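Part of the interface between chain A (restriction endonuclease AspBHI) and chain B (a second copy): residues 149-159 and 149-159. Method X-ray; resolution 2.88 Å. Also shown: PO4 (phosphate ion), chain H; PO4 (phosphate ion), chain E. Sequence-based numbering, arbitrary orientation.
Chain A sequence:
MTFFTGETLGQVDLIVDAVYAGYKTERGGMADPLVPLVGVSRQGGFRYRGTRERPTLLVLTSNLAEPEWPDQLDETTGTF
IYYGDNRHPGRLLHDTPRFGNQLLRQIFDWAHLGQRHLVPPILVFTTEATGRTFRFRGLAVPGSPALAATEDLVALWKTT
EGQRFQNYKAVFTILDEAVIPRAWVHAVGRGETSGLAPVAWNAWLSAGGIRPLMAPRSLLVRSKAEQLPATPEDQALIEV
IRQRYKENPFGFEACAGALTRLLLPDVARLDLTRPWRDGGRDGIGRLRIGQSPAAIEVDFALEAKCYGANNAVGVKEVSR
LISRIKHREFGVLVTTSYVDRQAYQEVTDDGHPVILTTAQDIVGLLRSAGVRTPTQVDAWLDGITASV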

# COMPACT_ATOMS: atom_id res chain seq x y z
N ALA A 149 0.26 -10.32 15.69
CA ALA A 149 -0.07 -11.56 16.40
C ALA A 149 -1.55 -11.66 16.72
O ALA A 149 -2.15 -12.72 16.53
CB ALA A 149 0.75 -11.66 17.67
N THR A 150 -2.13 -10.55 17.18
CA THR A 150 -3.51 -10.54 17.64
C THR A 150 -4.55 -10.61 16.52
O THR A 150 -5.73 -10.84 16.79
CB THR A 150 -3.81 -9.30 18.50
OG1 THR A 150 -3.38 -8.13 17.79
CG2 THR A 150 -3.08 -9.38 19.82
N GLU A 151 -4.12 -10.43 15.28
CA GLU A 151 -5.06 -10.30 14.18
C GLU A 151 -5.19 -11.54 13.29
O GLU A 151 -5.72 -11.45 12.19
CB GLU A 151 -4.72 -9.06 13.34
CG GLU A 151 -4.98 -7.74 14.05
CD GLU A 151 -4.62 -6.52 13.21
OE1 GLU A 151 -3.88 -6.68 12.21
OE2 GLU A 151 -5.09 -5.41 13.54
N ASP A 152 -4.71 -12.68 13.77
CA ASP A 152 -4.75 -13.90 12.96
C ASP A 152 -6.06 -14.68 13.11
O ASP A 152 -6.46 -15.43 12.22
CB ASP A 152 -3.53 -14.80 13.21
CG ASP A 152 -3.43 -15.28 14.65
OD1 ASP A 152 -4.04 -14.66 15.55
OD2 ASP A 152 -2.71 -16.28 14.88
N LEU A 153 -6.73 -14.51 14.24
CA LEU A 153 -8.06 -15.07 14.43
C LEU A 153 -8.94 -14.03 15.11
O LEU A 153 -8.74 -13.72 16.28
CB LEU A 153 -8.00 -16.34 15.28
CG LEU A 153 -9.39 -16.92 15.58
CD1 LEU A 153 -9.97 -17.60 14.34
CD2 LEU A 153 -9.35 -17.87 16.76
N VAL A 154 -9.91 -13.48 14.37
CA VAL A 154 -10.73 -12.40 14.92
C VAL A 154 -12.22 -12.69 14.85
O VAL A 154 -12.68 -13.38 13.95
CB VAL A 154 -10.44 -11.04 14.22
CG1 VAL A 154 -8.95 -10.76 14.18
CG2 VAL A 154 -11.02 -11.03 12.82
N ALA A 155 -12.97 -12.16 15.82
CA ALA A 155 -14.43 -12.28 15.78
C ALA A 155 -15.08 -11.02 15.21
O ALA A 155 -14.91 -9.92 15.73
CB ALA A 155 -14.98 -12.61 17.14
N LEU A 156 -15.83 -11.20 14.13
CA LEU A 156 -16.52 -10.12 13.46
C LEU A 156 -17.99 -10.13 13.83
O LEU A 156 -18.56 -11.20 14.11
CB LEU A 156 -16.40 -10.30 11.95
CG LEU A 156 -14.98 -10.51 11.43
CD1 LEU A 156 -15.01 -10.77 9.93
CD2 LEU A 156 -14.12 -9.30 11.76
N TRP A 157 -18.59 -8.95 13.83
CA TRP A 157 -20.04 -8.83 13.97
C TRP A 157 -20.68 -8.77 12.59
O TRP A 157 -20.31 -7.96 11.74
CB TRP A 157 -20.41 -7.60 14.79
CG TRP A 157 -20.23 -7.74 16.26
CD1 TRP A 157 -19.28 -7.15 17.04
CD2 TRP A 157 -21.04 -8.52 17.15
NE1 TRP A 157 -19.44 -7.51 18.36
CE2 TRP A 157 -20.51 -8.36 18.45
CE3 TRP A 157 -22.15 -9.35 16.98
CZ2 TRP A 157 -21.06 -8.99 19.57
CZ3 TRP A 157 -22.69 -9.98 18.09
CH2 TRP A 157 -22.15 -9.79 19.36
N LYS A 158 -21.64 -9.66 12.37
CA LYS A 158 -22.40 -9.68 11.14
C LYS A 158 -23.82 -9.23 11.42
O LYS A 158 -24.38 -9.51 12.50
CB LYS A 158 -22.42 -11.09 10.54
CG LYS A 158 -22.90 -11.14 9.11
CD LYS A 158 -22.04 -10.25 8.23
CE LYS A 158 -22.58 -10.17 6.81
NZ LYS A 158 -22.48 -11.48 6.11
N THR A 159 -24.40 -8.52 10.45
CA THR A 159 -25.77 -8.05 10.53
C THR A 159 -26.59 -8.65 9.39
O THR A 159 -26.35 -8.33 8.22
CB THR A 159 -25.83 -6.52 10.42
OG1 THR A 159 -24.84 -5.92 11.26
CG2 THR A 159 -27.20 -6.01 10.81
N ALA B 149 -17.23 -3.28 6.18
CA ALA B 149 -18.26 -3.07 7.18
C ALA B 149 -17.99 -3.87 8.45
O ALA B 149 -18.09 -3.35 9.56
CB ALA B 149 -19.62 -3.44 6.61
N THR B 150 -17.61 -5.13 8.27
CA THR B 150 -17.49 -6.06 9.38
C THR B 150 -16.29 -5.80 10.30
O THR B 150 -16.22 -6.36 11.39
CB THR B 150 -17.42 -7.50 8.87
OG1 THR B 150 -16.34 -7.61 7.93
CG2 THR B 150 -18.72 -7.87 8.17
N GLU B 151 -15.38 -4.95 9.87
CA GLU B 151 -14.11 -4.80 10.57
C GLU B 151 -13.96 -3.51 11.37
O GLU B 151 -12.85 -3.08 11.69
CB GLU B 151 -12.95 -4.94 9.58
CG GLU B 151 -12.79 -6.35 9.02
CD GLU B 151 -11.95 -6.40 7.75
OE1 GLU B 151 -11.18 -5.45 7.51
OE2 GLU B 151 -12.08 -7.40 7.00
N ASP B 152 -15.08 -2.87 11.71
CA ASP B 152 -15.00 -1.64 12.49
C ASP B 152 -14.97 -1.92 14.00
O ASP B 152 -14.54 -1.08 14.79
CB ASP B 152 -16.13 -0.67 12.10
CG ASP B 152 -17.52 -1.29 12.22
OD1 ASP B 152 -17.64 -2.49 12.54
OD2 ASP B 152 -18.50 -0.55 11.98
N LEU B 153 -15.43 -3.11 14.38
CA LEU B 153 -15.35 -3.57 15.76
C LEU B 153 -15.05 -5.06 15.79
O LEU B 153 -15.90 -5.88 15.44
CB LEU B 153 -16.65 -3.29 16.52
CG LEU B 153 -16.61 -3.68 18.00
CD1 LEU B 153 -15.76 -2.70 18.79
CD2 LEU B 153 -17.99 -3.81 18.62
N VAL B 154 -13.84 -5.43 16.20
CA VAL B 154 -13.44 -6.84 16.18
C VAL B 154 -12.96 -7.36 17.53
O VAL B 154 -12.40 -6.62 18.33
CB VAL B 154 -12.36 -7.14 15.10
CG1 VAL B 154 -12.77 -6.57 13.75
CG2 VAL B 154 -11.01 -6.59 15.52
N ALA B 155 -13.20 -8.64 17.78
CA ALA B 155 -12.71 -9.27 19.00
C ALA B 155 -11.37 -9.93 18.75
O ALA B 155 -11.25 -10.86 17.94
CB ALA B 155 -13.71 -10.27 19.52
N LEU B 156 -10.35 -9.43 19.44
CA LEU B 156 -9.01 -9.96 19.35
C LEU B 156 -8.75 -10.94 20.49
O LEU B 156 -9.25 -10.75 21.60
CB LEU B 156 -7.99 -8.83 19.43
CG LEU B 156 -8.06 -7.76 18.34
CD1 LEU B 156 -6.96 -6.72 18.54
CD2 LEU B 156 -7.99 -8.39 16.95
N TRP B 157 -7.97 -11.98 20.20
CA TRP B 157 -7.45 -12.83 21.26
C TRP B 157 -6.07 -12.31 21.67
O TRP B 157 -5.18 -12.13 20.84
CB TRP B 157 -7.33 -14.29 20.79
CG TRP B 157 -8.62 -15.08 20.78
CD1 TRP B 157 -9.31 -15.49 19.67
CD2 TRP B 157 -9.34 -15.57 21.91
NE1 TRP B 157 -10.43 -16.20 20.06
CE2 TRP B 157 -10.47 -16.26 21.43
CE3 TRP B 157 -9.15 -15.48 23.30
CZ2 TRP B 157 -11.40 -16.86 22.27
CZ3 TRP B 157 -10.08 -16.07 24.13
CH2 TRP B 157 -11.19 -16.76 23.62
N LYS B 158 -5.91 -12.04 22.96
CA LYS B 158 -4.62 -11.65 23.51
C LYS B 158 -4.11 -12.76 24.42
O LYS B 158 -4.90 -13.45 25.10
CB LYS B 158 -4.75 -10.33 24.28
CG LYS B 158 -3.43 -9.75 24.76
CD LYS B 158 -2.61 -9.22 23.60
CE LYS B 158 -1.16 -8.96 24.01
NZ LYS B 158 -0.38 -10.22 24.24
N THR B 159 -2.79 -12.95 24.43
CA THR B 159 -2.14 -14.00 25.22
C THR B 159 -1.33 -13.42 26.37
O THR B 159 -0.40 -12.64 26.16
CB THR B 159 -1.19 -14.84 24.36
OG1 THR B 159 -1.92 -15.48 23.30
CG2 THR B 159 -0.50 -15.88 25.21
P PO4 H . -0.21 -12.86 21.37
O1 PO4 H . 0.29 -14.25 21.67
O2 PO4 H . -1.28 -12.96 20.30
O3 PO4 H . -0.78 -12.23 22.62
O4 PO4 H . 0.93 -12.00 20.88
P PO4 E . -22.83 -5.37 8.29
O1 PO4 E . -23.39 -6.78 8.29
O2 PO4 E . -22.84 -4.82 6.88
O3 PO4 E . -23.68 -4.50 9.18
O4 PO4 E . -21.41 -5.36 8.81

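Two copies of the same strand, residues 153-159, meet antiparallel at 154° between their N-to-C directions, and their axes come within 4.6 Å. The contact is pinned at its middle. Ala A155 faces Ala B155, and the pair exchanges two hydrogen bonds: Ala A155 N donates to Ala B155 O at 3.0 Å, and Ala B155 N donates to Ala A155 O at 3.0 Å, both nearly straight. Each carbonyl is also approached by the CA-H group of the residue before the facing alanine, with Val A154 CA lying 3.4 Å from Ala B155 O and Val B154 CA 3.4 Å from Ala A155 O.

The first rule concerns size at the center. The two alanine methyls lie on the same face of the sheet and touch, Ala A155 CB to Ala B155 CB at 3.6 Å, so the small residue meets its own copy at van der Waals distance. Farther out, a larger piece fits on each side of this pair: Leu A153 CD2 rests 3.8 Å from Trp B157 CD1, and Leu B153 CD2 rests 3.9 Å from Trp A157 CD1. These leucine tips approach the indole rings obliquely. The CA-to-CB bonds of leucine and tryptophan point sideways, yet the ends of both side chains come nearer the partner, which is how residues with this starting direction still make contact.

The other face carries Val A154, Leu A156 and their counterparts. The valines only approach each other loosely, Val A154 CB to Val B154 CB at 4.4 Å, while the leucines supply the bumps. Leu B156 CD2 packs 3.8 Å from Val A154 CG1 and also 3.3 Å from Thr A150 O; Leu A156 CD2 packs 3.6 Å from Val B154 CG1 and 3.6 Å from Thr B150 O. Each leucine tip thus sits in a hollow walled by a valine methyl and a backbone carbonyl, with the CG of Glu A151 or Glu B151 at its margin.

The threonines close the ends. Their CA-to-CB bonds point toward the partner strand, and each is the residue of its stretch most heavily covered by the other. Thr A150 CG2 lies 3.6 Å from Trp B157 O and 3.8 Å from Lys B158 CD, covering backbone and aliphatic chain alike with a methyl. The corresponding contact in the other direction is slacker, Thr B150 CG2 standing 3.9 Å from Trp A157 O. The whole arrangement buries 707 Å², summed over both sides, with just two direct hydrogen bonds between the stretches.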